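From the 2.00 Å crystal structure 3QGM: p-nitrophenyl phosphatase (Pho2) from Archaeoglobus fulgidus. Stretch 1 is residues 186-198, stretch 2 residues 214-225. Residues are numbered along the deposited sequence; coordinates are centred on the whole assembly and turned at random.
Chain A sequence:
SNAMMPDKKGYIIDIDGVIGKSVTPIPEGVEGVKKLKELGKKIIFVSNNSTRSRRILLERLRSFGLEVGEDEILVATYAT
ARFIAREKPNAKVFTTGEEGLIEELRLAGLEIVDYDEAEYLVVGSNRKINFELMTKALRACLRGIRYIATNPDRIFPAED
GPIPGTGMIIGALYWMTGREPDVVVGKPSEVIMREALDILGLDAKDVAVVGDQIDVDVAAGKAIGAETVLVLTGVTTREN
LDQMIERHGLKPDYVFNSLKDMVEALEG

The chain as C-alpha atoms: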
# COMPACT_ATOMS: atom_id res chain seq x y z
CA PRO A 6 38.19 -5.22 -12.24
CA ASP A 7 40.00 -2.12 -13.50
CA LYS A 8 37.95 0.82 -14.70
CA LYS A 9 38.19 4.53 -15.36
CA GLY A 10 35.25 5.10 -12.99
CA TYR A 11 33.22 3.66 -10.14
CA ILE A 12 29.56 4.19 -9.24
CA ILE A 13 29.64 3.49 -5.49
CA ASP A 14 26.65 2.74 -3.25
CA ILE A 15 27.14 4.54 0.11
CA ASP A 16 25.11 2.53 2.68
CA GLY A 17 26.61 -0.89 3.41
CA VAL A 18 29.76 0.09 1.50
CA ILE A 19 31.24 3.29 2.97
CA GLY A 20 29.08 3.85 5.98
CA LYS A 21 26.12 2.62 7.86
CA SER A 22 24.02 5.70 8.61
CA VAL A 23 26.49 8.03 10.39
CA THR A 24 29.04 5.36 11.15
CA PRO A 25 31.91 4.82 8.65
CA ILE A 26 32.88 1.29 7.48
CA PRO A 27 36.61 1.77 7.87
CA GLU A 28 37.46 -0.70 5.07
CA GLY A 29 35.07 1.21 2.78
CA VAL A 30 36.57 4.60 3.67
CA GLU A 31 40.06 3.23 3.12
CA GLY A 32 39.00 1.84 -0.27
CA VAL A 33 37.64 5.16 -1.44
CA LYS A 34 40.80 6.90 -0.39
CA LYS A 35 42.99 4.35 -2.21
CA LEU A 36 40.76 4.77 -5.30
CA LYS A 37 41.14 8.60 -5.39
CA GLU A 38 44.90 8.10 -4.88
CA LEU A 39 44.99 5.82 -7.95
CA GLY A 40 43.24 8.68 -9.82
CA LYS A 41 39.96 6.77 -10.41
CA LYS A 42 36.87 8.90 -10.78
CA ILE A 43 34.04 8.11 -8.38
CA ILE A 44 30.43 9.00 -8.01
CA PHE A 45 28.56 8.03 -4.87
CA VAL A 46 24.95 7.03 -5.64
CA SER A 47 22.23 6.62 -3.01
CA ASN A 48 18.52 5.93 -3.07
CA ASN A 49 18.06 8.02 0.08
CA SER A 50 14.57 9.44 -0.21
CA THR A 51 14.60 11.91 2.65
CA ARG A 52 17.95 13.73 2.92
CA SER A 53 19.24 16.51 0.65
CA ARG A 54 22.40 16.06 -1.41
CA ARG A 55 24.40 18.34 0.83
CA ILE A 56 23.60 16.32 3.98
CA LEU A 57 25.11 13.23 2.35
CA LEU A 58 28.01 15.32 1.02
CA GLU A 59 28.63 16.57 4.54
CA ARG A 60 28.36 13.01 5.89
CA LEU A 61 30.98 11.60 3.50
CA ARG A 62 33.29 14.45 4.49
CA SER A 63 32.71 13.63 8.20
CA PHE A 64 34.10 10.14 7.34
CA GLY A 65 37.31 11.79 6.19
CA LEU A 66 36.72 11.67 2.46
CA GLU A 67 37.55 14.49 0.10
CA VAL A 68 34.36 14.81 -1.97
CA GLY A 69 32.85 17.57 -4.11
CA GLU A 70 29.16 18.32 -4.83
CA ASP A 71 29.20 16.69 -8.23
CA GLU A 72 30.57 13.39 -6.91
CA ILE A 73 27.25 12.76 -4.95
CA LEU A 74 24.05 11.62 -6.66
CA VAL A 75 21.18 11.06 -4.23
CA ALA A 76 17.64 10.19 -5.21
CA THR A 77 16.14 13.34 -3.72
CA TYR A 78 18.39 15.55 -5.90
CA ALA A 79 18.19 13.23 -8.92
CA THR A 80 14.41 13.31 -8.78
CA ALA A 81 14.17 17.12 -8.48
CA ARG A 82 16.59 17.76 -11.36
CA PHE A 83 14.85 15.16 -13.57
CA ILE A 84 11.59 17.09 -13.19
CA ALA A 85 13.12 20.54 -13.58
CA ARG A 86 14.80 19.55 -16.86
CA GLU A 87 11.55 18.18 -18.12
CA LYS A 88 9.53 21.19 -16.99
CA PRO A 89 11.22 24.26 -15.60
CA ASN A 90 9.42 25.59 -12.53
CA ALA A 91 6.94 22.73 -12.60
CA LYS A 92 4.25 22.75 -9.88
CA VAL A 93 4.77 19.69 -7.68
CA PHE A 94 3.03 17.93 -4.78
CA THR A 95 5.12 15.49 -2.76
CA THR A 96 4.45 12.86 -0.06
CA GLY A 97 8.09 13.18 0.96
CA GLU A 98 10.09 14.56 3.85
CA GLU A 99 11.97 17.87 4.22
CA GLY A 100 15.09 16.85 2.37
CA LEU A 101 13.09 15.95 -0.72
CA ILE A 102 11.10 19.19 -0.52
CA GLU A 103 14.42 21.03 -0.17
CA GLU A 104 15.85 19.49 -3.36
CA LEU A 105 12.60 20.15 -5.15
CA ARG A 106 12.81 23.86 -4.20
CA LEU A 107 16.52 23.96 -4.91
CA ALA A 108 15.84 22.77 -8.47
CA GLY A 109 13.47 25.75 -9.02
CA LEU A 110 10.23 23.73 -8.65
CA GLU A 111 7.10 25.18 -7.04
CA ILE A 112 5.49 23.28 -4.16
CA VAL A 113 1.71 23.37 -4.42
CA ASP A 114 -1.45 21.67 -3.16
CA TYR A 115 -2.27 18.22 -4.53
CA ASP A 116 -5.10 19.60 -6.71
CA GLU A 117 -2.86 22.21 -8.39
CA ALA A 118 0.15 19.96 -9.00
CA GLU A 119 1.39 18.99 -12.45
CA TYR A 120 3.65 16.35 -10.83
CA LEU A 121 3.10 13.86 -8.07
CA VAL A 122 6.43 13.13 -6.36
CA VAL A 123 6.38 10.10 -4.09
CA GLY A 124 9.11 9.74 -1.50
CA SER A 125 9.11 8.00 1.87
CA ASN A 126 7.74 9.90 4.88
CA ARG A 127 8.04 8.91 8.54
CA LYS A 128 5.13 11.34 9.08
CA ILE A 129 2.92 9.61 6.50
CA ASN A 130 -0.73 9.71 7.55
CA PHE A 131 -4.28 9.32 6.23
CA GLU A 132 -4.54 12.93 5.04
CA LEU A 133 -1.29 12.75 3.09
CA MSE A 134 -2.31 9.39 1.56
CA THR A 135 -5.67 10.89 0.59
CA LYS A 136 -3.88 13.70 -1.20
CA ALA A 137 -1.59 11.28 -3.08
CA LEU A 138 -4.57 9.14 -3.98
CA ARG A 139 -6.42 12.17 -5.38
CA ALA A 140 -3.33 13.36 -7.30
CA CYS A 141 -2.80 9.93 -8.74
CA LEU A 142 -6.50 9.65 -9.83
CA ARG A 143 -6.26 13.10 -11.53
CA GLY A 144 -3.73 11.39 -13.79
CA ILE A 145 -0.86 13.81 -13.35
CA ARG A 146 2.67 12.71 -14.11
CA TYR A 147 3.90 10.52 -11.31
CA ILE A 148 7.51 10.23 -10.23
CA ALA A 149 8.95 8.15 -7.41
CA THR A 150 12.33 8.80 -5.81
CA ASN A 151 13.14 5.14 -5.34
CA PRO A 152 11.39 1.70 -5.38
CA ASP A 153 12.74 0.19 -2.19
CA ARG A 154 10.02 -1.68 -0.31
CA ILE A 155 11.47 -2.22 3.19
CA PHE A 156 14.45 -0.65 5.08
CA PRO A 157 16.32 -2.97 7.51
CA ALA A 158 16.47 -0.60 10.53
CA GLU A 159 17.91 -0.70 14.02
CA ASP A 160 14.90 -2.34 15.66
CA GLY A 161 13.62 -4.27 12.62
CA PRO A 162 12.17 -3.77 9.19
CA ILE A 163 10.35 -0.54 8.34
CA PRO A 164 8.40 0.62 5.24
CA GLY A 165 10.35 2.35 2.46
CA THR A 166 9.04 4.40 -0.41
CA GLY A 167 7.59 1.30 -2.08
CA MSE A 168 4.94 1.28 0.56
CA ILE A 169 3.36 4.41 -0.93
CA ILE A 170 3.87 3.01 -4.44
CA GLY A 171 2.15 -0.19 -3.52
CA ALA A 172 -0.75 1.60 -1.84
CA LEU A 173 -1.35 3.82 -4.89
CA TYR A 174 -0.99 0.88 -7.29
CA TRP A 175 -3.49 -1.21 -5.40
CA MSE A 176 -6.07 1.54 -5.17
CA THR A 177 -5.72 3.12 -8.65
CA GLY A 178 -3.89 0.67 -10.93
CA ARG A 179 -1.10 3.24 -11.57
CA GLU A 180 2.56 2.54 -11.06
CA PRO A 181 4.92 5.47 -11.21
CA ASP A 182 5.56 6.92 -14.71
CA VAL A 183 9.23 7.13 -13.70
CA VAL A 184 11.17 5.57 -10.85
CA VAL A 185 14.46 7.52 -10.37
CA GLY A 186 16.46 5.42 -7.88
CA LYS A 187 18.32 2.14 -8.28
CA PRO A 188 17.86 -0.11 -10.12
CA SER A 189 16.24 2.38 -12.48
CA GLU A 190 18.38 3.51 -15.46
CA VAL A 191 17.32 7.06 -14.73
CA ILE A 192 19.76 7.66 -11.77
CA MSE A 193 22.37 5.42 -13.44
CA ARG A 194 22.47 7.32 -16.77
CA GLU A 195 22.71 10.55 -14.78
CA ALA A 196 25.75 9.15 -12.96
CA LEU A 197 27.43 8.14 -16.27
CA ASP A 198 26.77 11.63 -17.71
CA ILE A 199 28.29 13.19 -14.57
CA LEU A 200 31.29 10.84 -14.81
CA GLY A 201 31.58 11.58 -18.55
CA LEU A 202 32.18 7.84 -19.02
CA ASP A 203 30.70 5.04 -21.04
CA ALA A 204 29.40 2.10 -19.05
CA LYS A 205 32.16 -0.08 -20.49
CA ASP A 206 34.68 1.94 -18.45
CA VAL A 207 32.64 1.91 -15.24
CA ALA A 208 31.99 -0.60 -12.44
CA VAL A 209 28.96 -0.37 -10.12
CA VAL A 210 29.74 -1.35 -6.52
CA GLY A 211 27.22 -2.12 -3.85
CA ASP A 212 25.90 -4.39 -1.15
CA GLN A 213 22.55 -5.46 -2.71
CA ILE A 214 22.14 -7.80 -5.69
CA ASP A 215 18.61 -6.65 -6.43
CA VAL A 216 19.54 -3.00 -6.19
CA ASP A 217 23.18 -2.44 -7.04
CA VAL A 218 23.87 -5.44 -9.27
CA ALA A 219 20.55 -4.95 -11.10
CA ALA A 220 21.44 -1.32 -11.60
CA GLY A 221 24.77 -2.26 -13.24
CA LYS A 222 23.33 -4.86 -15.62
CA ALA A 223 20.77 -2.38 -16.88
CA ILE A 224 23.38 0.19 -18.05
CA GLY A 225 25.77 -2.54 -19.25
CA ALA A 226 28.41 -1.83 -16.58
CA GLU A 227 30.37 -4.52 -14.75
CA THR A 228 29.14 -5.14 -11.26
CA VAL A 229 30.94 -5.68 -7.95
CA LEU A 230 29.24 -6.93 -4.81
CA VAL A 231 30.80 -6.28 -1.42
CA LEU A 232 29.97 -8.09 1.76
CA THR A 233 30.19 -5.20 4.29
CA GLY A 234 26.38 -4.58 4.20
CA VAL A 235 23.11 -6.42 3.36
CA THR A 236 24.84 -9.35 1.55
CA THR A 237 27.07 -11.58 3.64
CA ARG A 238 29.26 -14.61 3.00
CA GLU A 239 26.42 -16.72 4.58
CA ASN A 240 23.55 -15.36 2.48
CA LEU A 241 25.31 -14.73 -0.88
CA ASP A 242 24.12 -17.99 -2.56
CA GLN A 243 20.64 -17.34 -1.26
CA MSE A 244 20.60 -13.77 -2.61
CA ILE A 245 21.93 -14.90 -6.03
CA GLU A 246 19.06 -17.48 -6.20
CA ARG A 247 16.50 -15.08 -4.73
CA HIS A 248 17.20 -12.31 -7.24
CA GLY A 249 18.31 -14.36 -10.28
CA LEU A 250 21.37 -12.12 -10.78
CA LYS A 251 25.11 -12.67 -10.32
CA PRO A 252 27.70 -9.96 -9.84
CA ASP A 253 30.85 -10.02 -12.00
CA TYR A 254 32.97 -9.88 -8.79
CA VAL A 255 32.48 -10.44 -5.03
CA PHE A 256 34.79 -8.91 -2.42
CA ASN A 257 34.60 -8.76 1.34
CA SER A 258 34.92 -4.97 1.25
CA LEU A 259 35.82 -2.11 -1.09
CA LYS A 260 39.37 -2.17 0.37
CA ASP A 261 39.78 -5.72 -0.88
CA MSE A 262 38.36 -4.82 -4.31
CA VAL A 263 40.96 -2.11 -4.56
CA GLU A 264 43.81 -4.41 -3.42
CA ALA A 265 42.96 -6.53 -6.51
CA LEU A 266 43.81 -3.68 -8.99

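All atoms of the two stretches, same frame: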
# COMPACT_ATOMS: atom_id res chain seq x y z
N GLY A 186 15.38 6.08 -8.63
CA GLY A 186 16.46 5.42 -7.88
C GLY A 186 16.84 4.06 -8.44
O GLY A 186 16.13 3.51 -9.29
N LYS A 187 17.92 3.50 -7.94
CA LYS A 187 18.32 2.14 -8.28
C LYS A 187 17.23 1.11 -7.99
O LYS A 187 16.64 1.14 -6.90
CB LYS A 187 19.59 1.74 -7.52
CG LYS A 187 20.86 2.63 -7.88
CD LYS A 187 22.04 2.27 -6.98
CE LYS A 187 21.86 2.71 -5.55
NZ LYS A 187 23.01 2.27 -4.72
N PRO A 188 17.01 0.15 -8.92
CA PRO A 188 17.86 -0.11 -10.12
C PRO A 188 17.49 0.64 -11.40
O PRO A 188 18.04 0.35 -12.48
CB PRO A 188 17.73 -1.62 -10.32
CG PRO A 188 16.32 -1.91 -9.86
CD PRO A 188 16.11 -0.99 -8.65
N SER A 189 16.60 1.63 -11.30
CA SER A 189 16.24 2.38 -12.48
C SER A 189 17.45 2.94 -13.26
O SER A 189 18.47 3.31 -12.67
CB SER A 189 15.34 3.51 -12.13
OG SER A 189 14.98 4.18 -13.30
N GLU A 190 17.33 2.97 -14.59
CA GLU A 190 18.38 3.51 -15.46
C GLU A 190 18.43 5.01 -15.35
O GLU A 190 19.44 5.63 -15.69
CB GLU A 190 18.14 3.14 -16.94
CG GLU A 190 18.35 1.69 -17.22
CD GLU A 190 17.05 0.90 -17.42
OE1 GLU A 190 16.09 1.10 -16.62
OE2 GLU A 190 17.00 0.08 -18.38
N VAL A 191 17.34 5.62 -14.89
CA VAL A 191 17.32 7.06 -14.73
C VAL A 191 18.50 7.58 -13.87
O VAL A 191 19.30 8.37 -14.36
CB VAL A 191 15.94 7.55 -14.23
CG1 VAL A 191 15.96 9.02 -14.08
CG2 VAL A 191 14.84 7.14 -15.25
N ILE A 192 18.64 7.15 -12.60
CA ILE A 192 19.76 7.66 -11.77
C ILE A 192 21.13 7.20 -12.34
O ILE A 192 22.12 7.98 -12.36
CB ILE A 192 19.59 7.32 -10.28
CG1 ILE A 192 20.57 8.12 -9.43
CG2 ILE A 192 19.71 5.83 -10.05
CD1 ILE A 192 20.22 8.13 -7.95
N MSE A 193 21.15 6.00 -12.90
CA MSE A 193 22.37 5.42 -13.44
C MSE A 193 22.94 6.17 -14.68
O MSE A 193 24.15 6.41 -14.77
CB MSE A 193 22.14 3.92 -13.71
CG MSE A 193 21.82 3.15 -12.40
SE MSE A 193 23.11 3.35 -10.92
CE MSE A 193 24.61 2.26 -11.55
N ARG A 194 22.06 6.56 -15.61
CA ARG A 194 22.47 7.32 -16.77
C ARG A 194 22.88 8.72 -16.34
O ARG A 194 23.79 9.31 -16.93
CB ARG A 194 21.40 7.30 -17.87
CG ARG A 194 21.18 5.86 -18.37
CD ARG A 194 20.42 5.68 -19.71
NE ARG A 194 20.19 4.25 -19.98
CZ ARG A 194 21.13 3.37 -20.34
NH1 ARG A 194 20.80 2.09 -20.51
NH2 ARG A 194 22.41 3.75 -20.54
N GLU A 195 22.27 9.25 -15.27
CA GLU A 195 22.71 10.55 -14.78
C GLU A 195 24.14 10.43 -14.25
O GLU A 195 24.95 11.34 -14.46
CB GLU A 195 21.79 11.15 -13.72
CG GLU A 195 22.27 12.49 -13.13
CD GLU A 195 22.24 13.66 -14.13
OE1 GLU A 195 21.77 13.48 -15.27
OE2 GLU A 195 22.68 14.77 -13.76
N ALA A 196 24.44 9.33 -13.57
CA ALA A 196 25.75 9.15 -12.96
C ALA A 196 26.86 9.00 -14.03
O ALA A 196 27.95 9.57 -13.88
CB ALA A 196 25.77 7.94 -12.02
N LEU A 197 26.56 8.24 -15.07
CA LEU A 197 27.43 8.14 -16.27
C LEU A 197 27.74 9.51 -16.94
O LEU A 197 28.91 9.84 -17.18
CB LEU A 197 26.77 7.22 -17.29
CG LEU A 197 26.76 5.74 -16.94
CD1 LEU A 197 26.21 4.92 -18.12
CD2 LEU A 197 28.16 5.26 -16.62
N ASP A 198 26.68 10.28 -17.19
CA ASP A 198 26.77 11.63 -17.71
C ASP A 198 27.67 12.50 -16.83
O ASP A 198 28.55 13.22 -17.31
CB ASP A 198 25.35 12.24 -17.79
CG ASP A 198 25.27 13.44 -18.75
OD1 ASP A 198 25.86 14.48 -18.45
OD2 ASP A 198 24.60 13.32 -19.81
N ILE A 214 22.23 -7.21 -4.35
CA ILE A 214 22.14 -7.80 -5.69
C ILE A 214 20.98 -7.23 -6.45
O ILE A 214 21.12 -6.79 -7.59
CB ILE A 214 21.96 -9.27 -5.60
CG1 ILE A 214 23.14 -9.86 -4.83
CG2 ILE A 214 21.72 -9.90 -7.06
CD1 ILE A 214 24.07 -10.70 -5.61
N ASP A 215 19.83 -7.18 -5.80
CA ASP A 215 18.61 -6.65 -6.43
C ASP A 215 18.55 -5.15 -6.57
O ASP A 215 17.64 -4.64 -7.17
CB ASP A 215 17.38 -7.08 -5.64
CG ASP A 215 17.36 -6.52 -4.24
OD1 ASP A 215 16.27 -6.17 -3.78
OD2 ASP A 215 18.42 -6.46 -3.60
N VAL A 216 19.51 -4.43 -6.00
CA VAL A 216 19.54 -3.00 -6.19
C VAL A 216 20.76 -2.63 -7.03
O VAL A 216 20.66 -2.12 -8.15
CB VAL A 216 19.53 -2.31 -4.80
CG1 VAL A 216 19.72 -0.81 -4.92
CG2 VAL A 216 18.17 -2.67 -4.05
N ASP A 217 21.92 -2.91 -6.47
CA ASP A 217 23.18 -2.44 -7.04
C ASP A 217 23.61 -3.27 -8.24
O ASP A 217 23.98 -2.71 -9.27
CB ASP A 217 24.24 -2.45 -5.96
CG ASP A 217 23.82 -1.60 -4.79
OD1 ASP A 217 23.74 -0.38 -5.03
OD2 ASP A 217 23.48 -2.16 -3.70
N VAL A 218 23.54 -4.58 -8.12
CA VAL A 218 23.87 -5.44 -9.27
C VAL A 218 22.86 -5.28 -10.39
O VAL A 218 23.26 -5.18 -11.55
CB VAL A 218 24.09 -6.90 -8.90
CG1 VAL A 218 24.48 -7.69 -10.15
CG2 VAL A 218 25.19 -6.97 -7.87
N ALA A 219 21.58 -5.16 -10.05
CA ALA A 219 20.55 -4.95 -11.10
C ALA A 219 20.80 -3.65 -11.82
O ALA A 219 20.62 -3.54 -13.05
CB ALA A 219 19.12 -4.95 -10.51
N ALA A 220 21.20 -2.64 -11.06
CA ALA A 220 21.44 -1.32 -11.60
C ALA A 220 22.57 -1.39 -12.66
O ALA A 220 22.44 -0.83 -13.76
CB ALA A 220 21.76 -0.33 -10.47
N GLY A 221 23.65 -2.09 -12.34
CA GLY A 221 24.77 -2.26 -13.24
C GLY A 221 24.46 -3.03 -14.53
O GLY A 221 24.90 -2.64 -15.62
N LYS A 222 23.71 -4.10 -14.43
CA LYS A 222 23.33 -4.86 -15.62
C LYS A 222 22.53 -3.99 -16.60
O LYS A 222 22.73 -4.07 -17.82
CB LYS A 222 22.52 -6.08 -15.25
CG LYS A 222 23.23 -7.02 -14.31
CD LYS A 222 23.76 -8.21 -15.01
CE LYS A 222 24.48 -9.16 -14.07
NZ LYS A 222 25.52 -9.90 -14.86
N ALA A 223 21.67 -3.15 -16.05
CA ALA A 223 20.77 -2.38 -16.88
C ALA A 223 21.49 -1.33 -17.72
O ALA A 223 21.05 -1.05 -18.85
CB ALA A 223 19.68 -1.74 -16.02
N ILE A 224 22.60 -0.77 -17.23
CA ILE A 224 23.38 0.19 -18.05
C ILE A 224 24.58 -0.49 -18.75
O ILE A 224 25.34 0.16 -19.46
CB ILE A 224 23.81 1.50 -17.26
CG1 ILE A 224 24.35 1.23 -15.87
CG2 ILE A 224 22.63 2.43 -17.04
CD1 ILE A 224 25.43 0.34 -15.80
N GLY A 225 24.69 -1.81 -18.61
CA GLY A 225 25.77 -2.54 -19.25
C GLY A 225 27.13 -2.27 -18.63
O GLY A 225 28.13 -2.32 -19.32

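Stretch 1 is a short loop leading into a helix that begins at Glu 190. Stretch 2 is helical from Ile 214, with a wider pi-type turn at 214-218. The two helix axes cross at 67° and come within 9.6 Å of each other. Together the stretches bury 579 Å².

Gly 186 makes no contact with stretch 2. Its carbonyl O accepts from Ser 189 N at 2.8 Å, which closes the turn before the helix.

Lys 187 makes the polar link of the contact. Its CB points toward stretch 2. The side chain is m at chi1, t at chi2, m at chi3 and t at chi4, and Lys 187 NZ lies 2.8 Å from Asp 217 OD1. This is a hydrogen bond and a salt bridge. The CA-to-CB bond of Asp 217 points away from stretch 1, but the m rotamer returns the carboxylate to the lysine. Both residues are buried, so the opposite charges offset each other away from solvent. The aliphatic part of the lysine is also in use: Lys 187 CB lies 3.6 Å from Val 216 CG1, and Lys 187 CG lies 4.0 Å from Ala 220 CB.

Pro 188 follows a cis peptide bond. Its ring packs against the first turns of the stretch 2 helix. Pro 188 CB is 3.6 Å from Ala 219 CB and 4.2 Å from Ala 220 CB. Pro 188 CB is also 3.7 Å from Val 216 O, so the ring also touches backbone. The small alanine side chains go with a close approach of the main chains here: Pro 188 CA and Ala 220 CA are 4.1 Å apart.

Ser 189 points away from stretch 2 and serves its own helix. It is the N-cap, and Ser 189 OG accepts from Val 191 N at 3.2 Å.

Glu 190 starts sideways, but its end comes nearer to stretch 2. Glu 190 CG lies 3.9 Å from Ala 223 CB and 4.3 Å from Ile 224 CG2. These are contacts of the aliphatic part of the side chain.

Val 191 points away, and Ile 192 is out of reach.

Met 193 is a selenomethionine. It points toward stretch 2 from one helical turn into the helix. Met 193 SE is 3.9 Å from Ala 220 CB, while Met 193 CB is 3.7 Å from Ile 224 CG2. It thus touches residues one turn apart on the opposing helix.

Arg 194 is exposed. Its guanidinium lays one face over Ile 224 CG2, with Arg 194 CZ to Ile 224 CG2 at 3.7 Å. Arg 194 NH1 stands 3.6 Å from Ala 223 O, in an oblique position.

Glu 195 and Ala 196 are out of reach. Leu 197 adds the last contact, with Leu 197 CD1 4.3 Å from Ile 224 CB. Asp 198 makes no contact with stretch 2.

Ile 224 gathers this second half of the interface. Its side chain sits as a knob among Glu 190, Met 193, Arg 194 and Leu 197, and it has the largest covered area of any residue here. Gly 225 follows at positive phi in a Schellman motif.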